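Local coordinates for protein ferredoxin--NADP reductase, apicoplast (Plasmodium falciparum, PDB 3JQQ) that catalyses electron transfer between ferredoxin and NADP(H) with FAD as cofactor, and may serve the terminal step of the DOXP/MEP isoprenoid precursor pathway, at residues Leu102-Ser107 with Ile182-Ser187; Tyr48-Thr53 with Ser107-Glu112; Phe257-Glu262 with Lys287-Lys292. The protein carries 1 engineered substitution. All coordinates share one frame; numbering follows the deposited sequence.

Interaction 1 (Leu102-Ser107 with Ile182-Ser187); sequences LYSISS and ISPYIS. With FAD (flavin-adenine dinucleotide), chain I.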
# COMPACT_ATOMS: atom_id res chain seq x y z
N LEU B 102 -0.66 -11.26 -6.02
CA LEU B 102 -0.55 -10.94 -7.44
C LEU B 102 0.76 -10.24 -7.75
O LEU B 102 1.21 -9.36 -7.00
CB LEU B 102 -1.74 -10.09 -7.89
CG LEU B 102 -3.13 -10.67 -7.65
CD1 LEU B 102 -4.19 -9.62 -7.92
CD2 LEU B 102 -3.37 -11.91 -8.50
N TYR B 103 1.35 -10.63 -8.86
CA TYR B 103 2.58 -10.02 -9.34
C TYR B 103 2.50 -9.88 -10.85
O TYR B 103 2.09 -10.80 -11.56
CB TYR B 103 3.79 -10.85 -8.90
CG TYR B 103 3.87 -10.92 -7.40
CD1 TYR B 103 3.34 -11.99 -6.70
CD2 TYR B 103 4.44 -9.88 -6.67
CE1 TYR B 103 3.39 -12.04 -5.32
CE2 TYR B 103 4.49 -9.92 -5.29
CZ TYR B 103 3.97 -11.00 -4.62
OH TYR B 103 4.02 -11.05 -3.25
N SER B 104 2.86 -8.70 -11.35
CA SER B 104 2.76 -8.43 -12.77
C SER B 104 3.87 -9.16 -13.52
O SER B 104 5.02 -9.19 -13.09
CB SER B 104 2.82 -6.93 -13.05
OG SER B 104 1.71 -6.27 -12.46
N ILE B 105 3.49 -9.76 -14.65
CA ILE B 105 4.43 -10.49 -15.48
C ILE B 105 5.21 -9.48 -16.31
O ILE B 105 4.62 -8.60 -16.95
CB ILE B 105 3.69 -11.48 -16.41
CG1 ILE B 105 2.80 -12.41 -15.58
CG2 ILE B 105 4.67 -12.29 -17.24
CD1 ILE B 105 1.88 -13.29 -16.41
N SER B 106 6.54 -9.58 -16.29
CA SER B 106 7.38 -8.60 -16.99
C SER B 106 8.03 -9.16 -18.26
O SER B 106 8.91 -8.53 -18.84
CB SER B 106 8.45 -8.05 -16.04
OG SER B 106 9.17 -9.10 -15.41
N SER B 107 7.58 -10.33 -18.69
CA SER B 107 8.07 -10.94 -19.92
C SER B 107 7.03 -10.87 -21.04
O SER B 107 5.88 -10.50 -20.80
CB SER B 107 8.47 -12.40 -19.68
OG SER B 107 7.46 -13.09 -18.97
N ILE B 182 6.33 -0.66 -13.17
CA ILE B 182 6.88 -0.60 -14.52
C ILE B 182 6.75 -1.97 -15.20
O ILE B 182 6.80 -2.06 -16.43
CB ILE B 182 8.36 -0.12 -14.52
CG1 ILE B 182 8.82 0.20 -15.94
CG2 ILE B 182 9.26 -1.15 -13.86
CD1 ILE B 182 8.39 1.56 -16.45
N SER B 183 6.55 -3.01 -14.40
CA SER B 183 6.53 -4.39 -14.89
C SER B 183 5.72 -4.65 -16.16
O SER B 183 6.26 -5.14 -17.14
CB SER B 183 6.12 -5.35 -13.77
OG SER B 183 7.23 -5.65 -12.94
N PRO B 184 4.41 -4.33 -16.14
CA PRO B 184 3.63 -4.60 -17.35
C PRO B 184 4.08 -3.76 -18.54
O PRO B 184 3.83 -4.13 -19.69
CB PRO B 184 2.20 -4.22 -16.94
CG PRO B 184 2.37 -3.25 -15.82
CD PRO B 184 3.60 -3.71 -15.08
N TYR B 185 4.72 -2.63 -18.27
CA TYR B 185 5.22 -1.78 -19.35
C TYR B 185 6.46 -2.41 -19.99
O TYR B 185 6.68 -2.26 -21.20
CB TYR B 185 5.53 -0.37 -18.84
CG TYR B 185 4.34 0.33 -18.23
CD1 TYR B 185 4.47 1.08 -17.07
CD2 TYR B 185 3.08 0.23 -18.81
CE1 TYR B 185 3.38 1.73 -16.51
CE2 TYR B 185 1.98 0.86 -18.25
CZ TYR B 185 2.14 1.61 -17.10
OH TYR B 185 1.05 2.25 -16.55
N ILE B 186 7.25 -3.11 -19.18
CA ILE B 186 8.38 -3.88 -19.69
C ILE B 186 7.85 -5.00 -20.59
O ILE B 186 8.41 -5.27 -21.65
CB ILE B 186 9.22 -4.48 -18.55
CG1 ILE B 186 9.78 -3.37 -17.65
CG2 ILE B 186 10.33 -5.36 -19.10
CD1 ILE B 186 10.51 -2.27 -18.41
N SER B 187 6.77 -5.63 -20.15
CA SER B 187 6.12 -6.69 -20.92
C SER B 187 5.65 -6.14 -22.26
O SER B 187 5.93 -6.71 -23.32
CB SER B 187 4.94 -7.26 -20.14
OG SER B 187 4.26 -8.25 -20.89
PA FAD I . 1.90 -9.07 3.47
O1A FAD I . 0.62 -9.39 2.75
O2A FAD I . 2.29 -10.20 4.40
O5B FAD I . 1.76 -7.67 4.26
C5B FAD I . 1.55 -6.47 3.55
C4B FAD I . 2.44 -5.35 4.10
O4B FAD I . 2.26 -5.21 5.50
C3B FAD I . 3.91 -5.65 3.87
O3B FAD I . 4.57 -4.44 3.59
C2B FAD I . 4.38 -6.18 5.21
O2B FAD I . 5.72 -5.83 5.45
C1B FAD I . 3.45 -5.52 6.21
N9A FAD I . 3.13 -6.40 7.35
C8A FAD I . 2.63 -7.67 7.30
N7A FAD I . 2.47 -8.12 8.57
C5A FAD I . 2.85 -7.14 9.42
C6A FAD I . 2.88 -7.07 10.81
N6A FAD I . 2.58 -8.14 11.54
N1A FAD I . 3.33 -5.92 11.41
C2A FAD I . 3.73 -4.85 10.64
N3A FAD I . 3.70 -4.93 9.27
C4A FAD I . 3.26 -6.06 8.66
N1 FAD I . 4.10 -6.51 -5.86
C2 FAD I . 5.37 -6.65 -6.40
O2 FAD I . 6.34 -6.69 -5.64
N3 FAD I . 5.54 -6.75 -7.76
C4 FAD I . 4.44 -6.70 -8.60
O4 FAD I . 4.60 -6.78 -9.82
C4X FAD I . 3.17 -6.55 -8.07
N5 FAD I . 2.07 -6.51 -8.90
C5X FAD I . 0.82 -6.36 -8.36
C6 FAD I . -0.29 -6.31 -9.20
C7 FAD I . -1.56 -6.17 -8.67
C7M FAD I . -2.75 -6.12 -9.59
C8 FAD I . -1.72 -6.08 -7.29
C8M FAD I . -3.09 -5.92 -6.69
C9 FAD I . -0.62 -6.13 -6.45
C9A FAD I . 0.66 -6.27 -6.97
N10 FAD I . 1.75 -6.32 -6.13
C10 FAD I . 3.01 -6.46 -6.69
C1' FAD I . 1.59 -6.40 -4.62
C2' FAD I . 1.83 -7.82 -4.09
O2' FAD I . 0.78 -8.66 -4.54
C3' FAD I . 1.86 -7.97 -2.56
O3' FAD I . 0.84 -7.20 -1.96
C4' FAD I . 3.21 -7.64 -1.93
O4' FAD I . 4.17 -8.57 -2.38
C5' FAD I . 3.13 -7.73 -0.41
O5' FAD I . 2.78 -9.05 -0.09
P FAD I . 3.39 -9.79 1.21
O1P FAD I . 2.65 -11.09 1.43
O2P FAD I . 4.87 -10.03 1.08
O3P FAD I . 3.08 -8.78 2.42
O HOH W 1 6.38 -7.69 -11.36
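Residues Ser-104 to Ser-107 pack against Ser-183, Pro-184, Ile-186 and Ser-187 in a buried contact between the two domains of the reductase. The end of strand 101-104, on the FAD side, meets the first turn of helix 183-192, on the NADP side. Ser-104 CB lies 3.7 Å from Ser-183 CB, and the ring of Pro-184 comes up beside it through CD. One direct hydrogen bond closes the other end: Ser-187 OG donates to Ser-107 O over 2.8 Å. OG is anti to the backbone N (chi1 177°), and it approaches from above the carbonyl plane, 38° out of it. Between these ends, Ile-186 CG2 rests on Ser-106 O. Ser-106 turns its own OG elsewhere, to the hydroxyl of Tyr-225.

The first segment belongs to the Arg-x-Tyr-Ser flavin motif of this family. The second starts in the Gly-Thr-Gly-Ile-Ser-Pro loop that follows strand 173-178. FAD lies against the first. Ser-104 N donates to FAD O4 at 3.0 Å and makes only a weak bond to FAD N5. Ser-104 OG stands 3.6 Å from FAD N5. The Tyr-103 ring points its CD2 edge at the pyrimidine end of the flavin, with FAD C2 in the ring plane. Its OH shares a 2.6 Å hydrogen bond with FAD O4', and the ribityl O2' lies over one ring face. That O2' donates to Leu-102 O.

A water sits where the domains and the flavin meet. It is 2.7 Å from Ser-104 O, is hydrogen-bonded to Ser-183 OG, and comes close to FAD O4. More acceptors surround it than it has protons, so these links probably share its hydrogens. Ser-183 OG also has a weak bond to Thr-180 O.

Interaction 2 (Tyr48-Thr53 with Ser107-Glu112); sequences YLEGHT and SSNNME
Glu-50 and Tyr-48 meet Ser-107, Ser-108 and Asn-109 where two loops of the FAD-binding domain pack together. The start of a type II beta turn, Leu-49 to His-52, meets the start of a type I turn, Ser-108 to Met-111. Asn-109 N finds its acceptor across the contact in Glu-50 OE2, at 2.7 Å and nearly straight (173°). It reaches OE2 on the anti side, 30° out of the carboxylate plane. Ser-108 OG is 2.9 Å from the same Glu-50 OE2.

Ser-107 OG donates to Tyr-48 OH over 3.1 Å and accepts from Ser-115 N, so it bridges the loop and strand 114-123. Tyr-48 CG sits between the backbone N and the carbonyl carbon (chi1 65°), which carries the ring toward residues 107-109 and lets its OH meet Ser-107. A water hydrogen-bonded to Tyr-48 OH probably also donates to Met-111 O. Each turn is closed by its own backbone bond, His-52 N to Leu-49 O and Met-111 N to Ser-108 O. The first turn has a side-chain bond too: Leu-49 N donates to His-52 ND1 over 2.7 Å, in the plane of the imidazole.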
# COMPACT_ATOMS: atom_id res chain seq x y z
N TYR B 48 -0.92 -16.35 -20.86
CA TYR B 48 -1.17 -14.98 -20.47
C TYR B 48 -0.95 -14.05 -21.65
O TYR B 48 -0.26 -14.40 -22.61
CB TYR B 48 -0.25 -14.57 -19.31
CG TYR B 48 1.22 -14.55 -19.68
CD1 TYR B 48 2.00 -15.69 -19.58
CD2 TYR B 48 1.83 -13.38 -20.13
CE1 TYR B 48 3.34 -15.67 -19.92
CE2 TYR B 48 3.17 -13.35 -20.47
CZ TYR B 48 3.92 -14.51 -20.36
OH TYR B 48 5.26 -14.49 -20.69
N LEU B 49 -1.54 -12.87 -21.56
CA LEU B 49 -1.24 -11.80 -22.48
C LEU B 49 -0.38 -10.79 -21.75
O LEU B 49 -0.43 -10.69 -20.51
CB LEU B 49 -2.52 -11.12 -22.96
CG LEU B 49 -3.48 -11.94 -23.82
CD1 LEU B 49 -4.68 -11.09 -24.23
CD2 LEU B 49 -2.77 -12.48 -25.05
N GLU B 50 0.42 -10.03 -22.50
CA GLU B 50 1.18 -8.96 -21.91
C GLU B 50 0.26 -8.08 -21.06
O GLU B 50 -0.84 -7.74 -21.48
CB GLU B 50 1.87 -8.13 -22.99
CG GLU B 50 3.03 -8.85 -23.69
CD GLU B 50 2.58 -9.90 -24.69
OE1 GLU B 50 1.40 -9.85 -25.12
OE2 GLU B 50 3.39 -10.78 -25.05
N GLY B 51 0.71 -7.74 -19.85
CA GLY B 51 -0.09 -6.91 -18.95
C GLY B 51 -0.76 -7.70 -17.85
O GLY B 51 -1.17 -7.14 -16.83
N HIS B 52 -0.88 -9.01 -18.05
CA HIS B 52 -1.50 -9.86 -17.05
C HIS B 52 -0.67 -9.99 -15.79
O HIS B 52 0.54 -9.74 -15.78
CB HIS B 52 -1.79 -11.25 -17.59
CG HIS B 52 -3.07 -11.34 -18.37
ND1 HIS B 52 -3.13 -11.92 -19.62
CD2 HIS B 52 -4.31 -10.92 -18.08
CE1 HIS B 52 -4.37 -11.86 -20.06
NE2 HIS B 52 -5.11 -11.26 -19.15
N THR B 53 -1.34 -10.39 -14.72
CA THR B 53 -0.67 -10.74 -13.49
C THR B 53 -0.84 -12.24 -13.27
O THR B 53 -1.74 -12.87 -13.82
CB THR B 53 -1.29 -10.02 -12.30
OG1 THR B 53 -0.62 -10.43 -11.10
CG2 THR B 53 -2.76 -10.36 -12.18
N SER B 107 7.58 -10.33 -18.69
CA SER B 107 8.07 -10.94 -19.92
C SER B 107 7.03 -10.87 -21.04
O SER B 107 5.88 -10.50 -20.80
CB SER B 107 8.47 -12.40 -19.68
OG SER B 107 7.46 -13.09 -18.97
N SER B 108 7.45 -11.22 -22.26
CA SER B 108 6.53 -11.29 -23.40
C SER B 108 6.09 -12.73 -23.65
O SER B 108 6.80 -13.67 -23.29
CB SER B 108 7.19 -10.71 -24.65
OG SER B 108 6.21 -10.39 -25.63
N ASN B 109 4.92 -12.90 -24.26
CA ASN B 109 4.32 -14.22 -24.53
C ASN B 109 5.23 -15.21 -25.23
O ASN B 109 5.16 -16.42 -24.98
CB ASN B 109 3.07 -14.05 -25.41
CG ASN B 109 1.82 -13.79 -24.61
OD1 ASN B 109 0.74 -14.27 -24.96
ND2 ASN B 109 1.96 -13.02 -23.53
N ASN B 110 6.04 -14.70 -26.14
CA ASN B 110 6.88 -15.52 -27.01
C ASN B 110 8.09 -16.10 -26.30
O ASN B 110 8.78 -16.97 -26.84
CB ASN B 110 7.35 -14.68 -28.20
CG ASN B 110 7.96 -13.37 -27.77
OD1 ASN B 110 7.26 -12.44 -27.37
ND2 ASN B 110 9.29 -13.28 -27.86
N MET B 111 8.36 -15.62 -25.09
CA MET B 111 9.51 -16.09 -24.34
C MET B 111 9.19 -17.42 -23.66
O MET B 111 8.08 -17.63 -23.18
CB MET B 111 9.96 -15.03 -23.33
CG MET B 111 10.40 -13.73 -23.99
SD MET B 111 10.71 -12.36 -22.86
CE MET B 111 11.32 -11.11 -23.99
N GLU B 112 10.17 -18.32 -23.63
CA GLU B 112 9.97 -19.63 -23.04
C GLU B 112 9.53 -19.48 -21.58
O GLU B 112 8.48 -19.96 -21.18
CB GLU B 112 11.24 -20.47 -23.15
CG GLU B 112 11.05 -21.95 -22.88
CD GLU B 112 12.20 -22.80 -23.40
OE1 GLU B 112 12.43 -23.89 -22.84
OE2 GLU B 112 12.88 -22.37 -24.36
O HOH W 2 6.41 -17.24 -20.51

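Interaction 3 (Phe257-Glu262 with Lys287-Lys292); sequences FYVQDE and KSIRYK. With A2P (adenosine-2'-5'-diphosphate), chain J; A2P (adenosine-2'-5'-diphosphate), chain H.
Asp-261 and Lys-292 form a salt bridge between the two helix starts, with Lys-292 NZ donating to Asp-261 OD2. The modelled distance of 2.4 Å is very short and its exact value is doubtful. The lysine chain is extended beyond CG. The second subunit joins in at both ends: Lys-292 NZ also donates to Thr-255 O of that subunit, and Asp-261 OD1 is hydrogen-bonded to its Ser-256 OG. Asp-261 OD1 further accepts Tyr-258 N at 2.9 Å on its anti lone pair, almost straight at 177°. Tyr-258 is the N-cap, so this is the N3-to-N-cap half of a capping box.

Two adenosine-2'-5'-diphosphate molecules lie at these helix starts. Tyr-258 OH donates to a phosphate oxygen, O1P, of one of them, 2.5 Å away and in the ring plane. The adenine of that same nucleotide covers one face of the Tyr-258 ring, with C4 3.4 Å above the plane, toward the rim. Ser-288 OG donates to the O2P phosphate oxygen of the other nucleotide, again at a doubtfully short distance.

The setting is the NADP-binding domain, a parallel sheet with helices in the Rossmann manner. Helices 259-265 and 289-298 follow strands 240-246 and 280-285. Val-259 and Ile-289 both lie on Ile-176 and Thr-178 of the central strand 173-178. Their own contact is apolar, Val-259 CG1 to Ile-289 CG1 at 3.8 Å, and the two side chains cross obliquely. Next to them Gln-260 fits closely: its CG is 3.2 Å from Ile-289 CA. Gln-260 CB lies against Lys-292 CB, 3.7 Å off.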
# COMPACT_ATOMS: atom_id res chain seq x y z
N PHE B 257 7.25 15.87 -4.32
CA PHE B 257 7.13 15.95 -5.77
C PHE B 257 7.17 14.56 -6.41
O PHE B 257 8.23 13.94 -6.52
CB PHE B 257 8.21 16.85 -6.37
CG PHE B 257 7.99 17.19 -7.82
CD1 PHE B 257 7.21 18.29 -8.17
CD2 PHE B 257 8.54 16.42 -8.82
CE1 PHE B 257 7.00 18.62 -9.50
CE2 PHE B 257 8.33 16.73 -10.16
CZ PHE B 257 7.56 17.84 -10.49
N TYR B 258 6.00 14.09 -6.83
CA TYR B 258 5.87 12.73 -7.36
C TYR B 258 5.58 12.73 -8.86
O TYR B 258 5.61 13.78 -9.50
CB TYR B 258 4.80 11.96 -6.58
CG TYR B 258 5.19 11.63 -5.15
CD1 TYR B 258 6.35 10.91 -4.88
CD2 TYR B 258 4.39 12.01 -4.08
CE1 TYR B 258 6.71 10.60 -3.58
CE2 TYR B 258 4.74 11.70 -2.77
CZ TYR B 258 5.91 10.99 -2.53
OH TYR B 258 6.27 10.67 -1.24
N VAL B 259 5.29 11.56 -9.42
CA VAL B 259 5.15 11.43 -10.86
C VAL B 259 4.01 12.26 -11.45
O VAL B 259 4.14 12.80 -12.55
CB VAL B 259 5.07 9.94 -11.32
CG1 VAL B 259 3.72 9.33 -10.96
CG2 VAL B 259 5.34 9.82 -12.81
N GLN B 260 2.90 12.37 -10.72
CA GLN B 260 1.77 13.19 -11.17
C GLN B 260 2.14 14.67 -11.22
O GLN B 260 1.62 15.41 -12.06
CB GLN B 260 0.55 13.03 -10.27
CG GLN B 260 0.42 11.69 -9.59
CD GLN B 260 1.23 11.61 -8.32
OE1 GLN B 260 0.84 12.15 -7.29
NE2 GLN B 260 2.35 10.92 -8.39
N ASP B 261 2.99 15.10 -10.31
CA ASP B 261 3.36 16.50 -10.20
C ASP B 261 4.24 16.90 -11.38
O ASP B 261 4.15 18.01 -11.90
CB ASP B 261 4.09 16.77 -8.88
CG ASP B 261 3.22 16.48 -7.67
OD1 ASP B 261 3.66 15.72 -6.78
OD2 ASP B 261 2.09 17.00 -7.60
N GLU B 262 5.10 15.97 -11.79
CA GLU B 262 5.93 16.15 -12.97
C GLU B 262 5.02 16.32 -14.17
O GLU B 262 5.23 17.20 -15.01
CB GLU B 262 6.82 14.92 -13.16
CG GLU B 262 8.27 15.22 -13.48
CD GLU B 262 8.43 16.20 -14.62
OE1 GLU B 262 9.13 17.22 -14.43
OE2 GLU B 262 7.87 15.95 -15.70
N LYS B 287 -2.32 4.45 -5.94
CA LYS B 287 -3.68 4.92 -6.21
C LYS B 287 -3.79 6.43 -6.46
O LYS B 287 -4.60 6.87 -7.27
CB LYS B 287 -4.63 4.51 -5.08
CG LYS B 287 -4.24 5.07 -3.72
CD LYS B 287 -5.23 4.63 -2.65
CE LYS B 287 -5.29 3.12 -2.53
NZ LYS B 287 -6.26 2.68 -1.49
N SER B 288 -2.97 7.21 -5.76
CA SER B 288 -3.06 8.66 -5.83
C SER B 288 -2.78 9.22 -7.23
O SER B 288 -3.46 10.14 -7.67
CB SER B 288 -2.10 9.31 -4.82
OG SER B 288 -2.42 8.91 -3.49
N ILE B 289 -1.80 8.66 -7.93
CA ILE B 289 -1.52 9.15 -9.28
C ILE B 289 -2.80 9.52 -10.03
O ILE B 289 -2.87 10.57 -10.68
CB ILE B 289 -0.76 8.08 -10.10
CG1 ILE B 289 0.59 7.79 -9.47
CG2 ILE B 289 -0.61 8.53 -11.55
CD1 ILE B 289 1.22 6.50 -9.96
N ARG B 290 -3.80 8.65 -9.93
CA ARG B 290 -5.03 8.74 -10.72
C ARG B 290 -5.65 10.13 -10.84
O ARG B 290 -5.86 10.63 -11.95
CB ARG B 290 -6.07 7.77 -10.18
CG ARG B 290 -7.31 7.64 -11.05
CD ARG B 290 -8.47 7.03 -10.27
NE ARG B 290 -9.54 6.56 -11.15
CZ ARG B 290 -10.78 6.31 -10.76
NH1 ARG B 290 -11.12 6.49 -9.49
NH2 ARG B 290 -11.69 5.89 -11.63
N TYR B 291 -5.96 10.75 -9.71
CA TYR B 291 -6.82 11.94 -9.72
C TYR B 291 -6.15 13.19 -10.30
O TYR B 291 -6.79 13.96 -11.02
CB TYR B 291 -7.40 12.20 -8.33
CG TYR B 291 -8.32 11.08 -7.88
CD1 TYR B 291 -7.83 10.03 -7.11
CD2 TYR B 291 -9.66 11.06 -8.24
CE1 TYR B 291 -8.66 9.00 -6.71
CE2 TYR B 291 -10.50 10.04 -7.83
CZ TYR B 291 -9.99 9.01 -7.07
OH TYR B 291 -10.82 7.98 -6.66
N LYS B 292 -4.88 13.39 -9.99
CA LYS B 292 -4.14 14.53 -10.52
C LYS B 292 -4.05 14.46 -12.04
O LYS B 292 -4.26 15.46 -12.73
CB LYS B 292 -2.74 14.60 -9.89
CG LYS B 292 -2.18 16.00 -9.77
CD LYS B 292 -1.17 16.08 -8.64
CE LYS B 292 -0.98 17.51 -8.15
NZ LYS B 292 -0.15 17.57 -6.92
P1 A2P J . 8.69 7.74 -1.49
O1P A2P J . 8.20 9.08 -0.99
O2P A2P J . 7.96 6.56 -0.92
O3P A2P J . 10.20 7.61 -1.50
P2 A2P J . 7.47 1.99 -3.66
O4P A2P J . 6.89 1.19 -4.81
O5P A2P J . 6.60 2.01 -2.42
O6P A2P J . 8.93 1.73 -3.41
O5' A2P J . 7.43 3.51 -4.19
C5' A2P J . 7.73 3.80 -5.55
C4' A2P J . 7.87 5.31 -5.72
O4' A2P J . 6.58 5.93 -5.63
C3' A2P J . 8.73 5.92 -4.62
O3' A2P J . 9.59 6.90 -5.21
C2' A2P J . 7.75 6.61 -3.70
O2' A2P J . 8.31 7.75 -3.06
C1' A2P J . 6.71 7.03 -4.72
N9 A2P J . 5.44 7.48 -4.08
C8 A2P J . 5.13 7.40 -2.77
N7 A2P J . 3.90 7.92 -2.53
C5 A2P J . 3.41 8.36 -3.71
C6 A2P J . 2.17 9.01 -4.18
N6 A2P J . 1.17 9.32 -3.32
N1 A2P J . 2.06 9.29 -5.50
C2 A2P J . 3.04 8.99 -6.37
N3 A2P J . 4.19 8.40 -6.02
C4 A2P J . 4.43 8.06 -4.73
P1 A2P H . -3.86 11.09 -1.75
O1P A2P H . -2.78 11.65 -2.64
O2P A2P H . -4.02 9.59 -1.84
O3P A2P H . -5.16 11.85 -1.79
P2 A2P H . -5.35 6.28 1.97
O4P A2P H . -4.86 5.66 0.68
O5P A2P H . -6.81 6.66 1.96
O6P A2P H . -4.92 5.54 3.21
O5' A2P H . -4.57 7.68 2.05
C5' A2P H . -4.72 8.52 3.19
C4' A2P H . -3.99 9.83 3.00
O4' A2P H . -2.58 9.59 2.80
C3' A2P H . -4.49 10.56 1.75
O3' A2P H . -4.56 11.96 2.03
C2' A2P H . -3.40 10.32 0.73
O2' A2P H . -3.32 11.35 -0.25
C1' A2P H . -2.19 10.36 1.65
N9 A2P H . -0.96 9.92 0.95
C8 A2P H . -0.88 9.38 -0.28
N7 A2P H . 0.41 9.13 -0.62
C5 A2P H . 1.17 9.53 0.41
C6 A2P H . 2.62 9.56 0.72
N6 A2P H . 3.53 9.10 -0.17
N1 A2P H . 3.01 10.06 1.92
C2 A2P H . 2.11 10.53 2.81
N3 A2P H . 0.79 10.53 2.60
C4 A2P H . 0.27 10.06 1.44

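Interactions 1 and 2 are neighbours, with centres about 8 Å apart. They share Ser-107, and their segments alternate along the chain. They also touch directly: Ile-105 N probably bonds to His-52 O. Interaction 2 lies within the FAD-binding domain, beside strand 101-104. Interaction 1 carries that edge across to helix 183-192 of the NADP-binding domain. Interaction 3 comes later in sequence and lies wholly in that second domain. Its centre is about 20 Å from that of interaction 1 and about 28 Å from that of interaction 2. Interaction 1 lies at the domain junction beside the flavin; interaction 3 lies at the nucleotide site, by the C-terminal ends of the parallel strands.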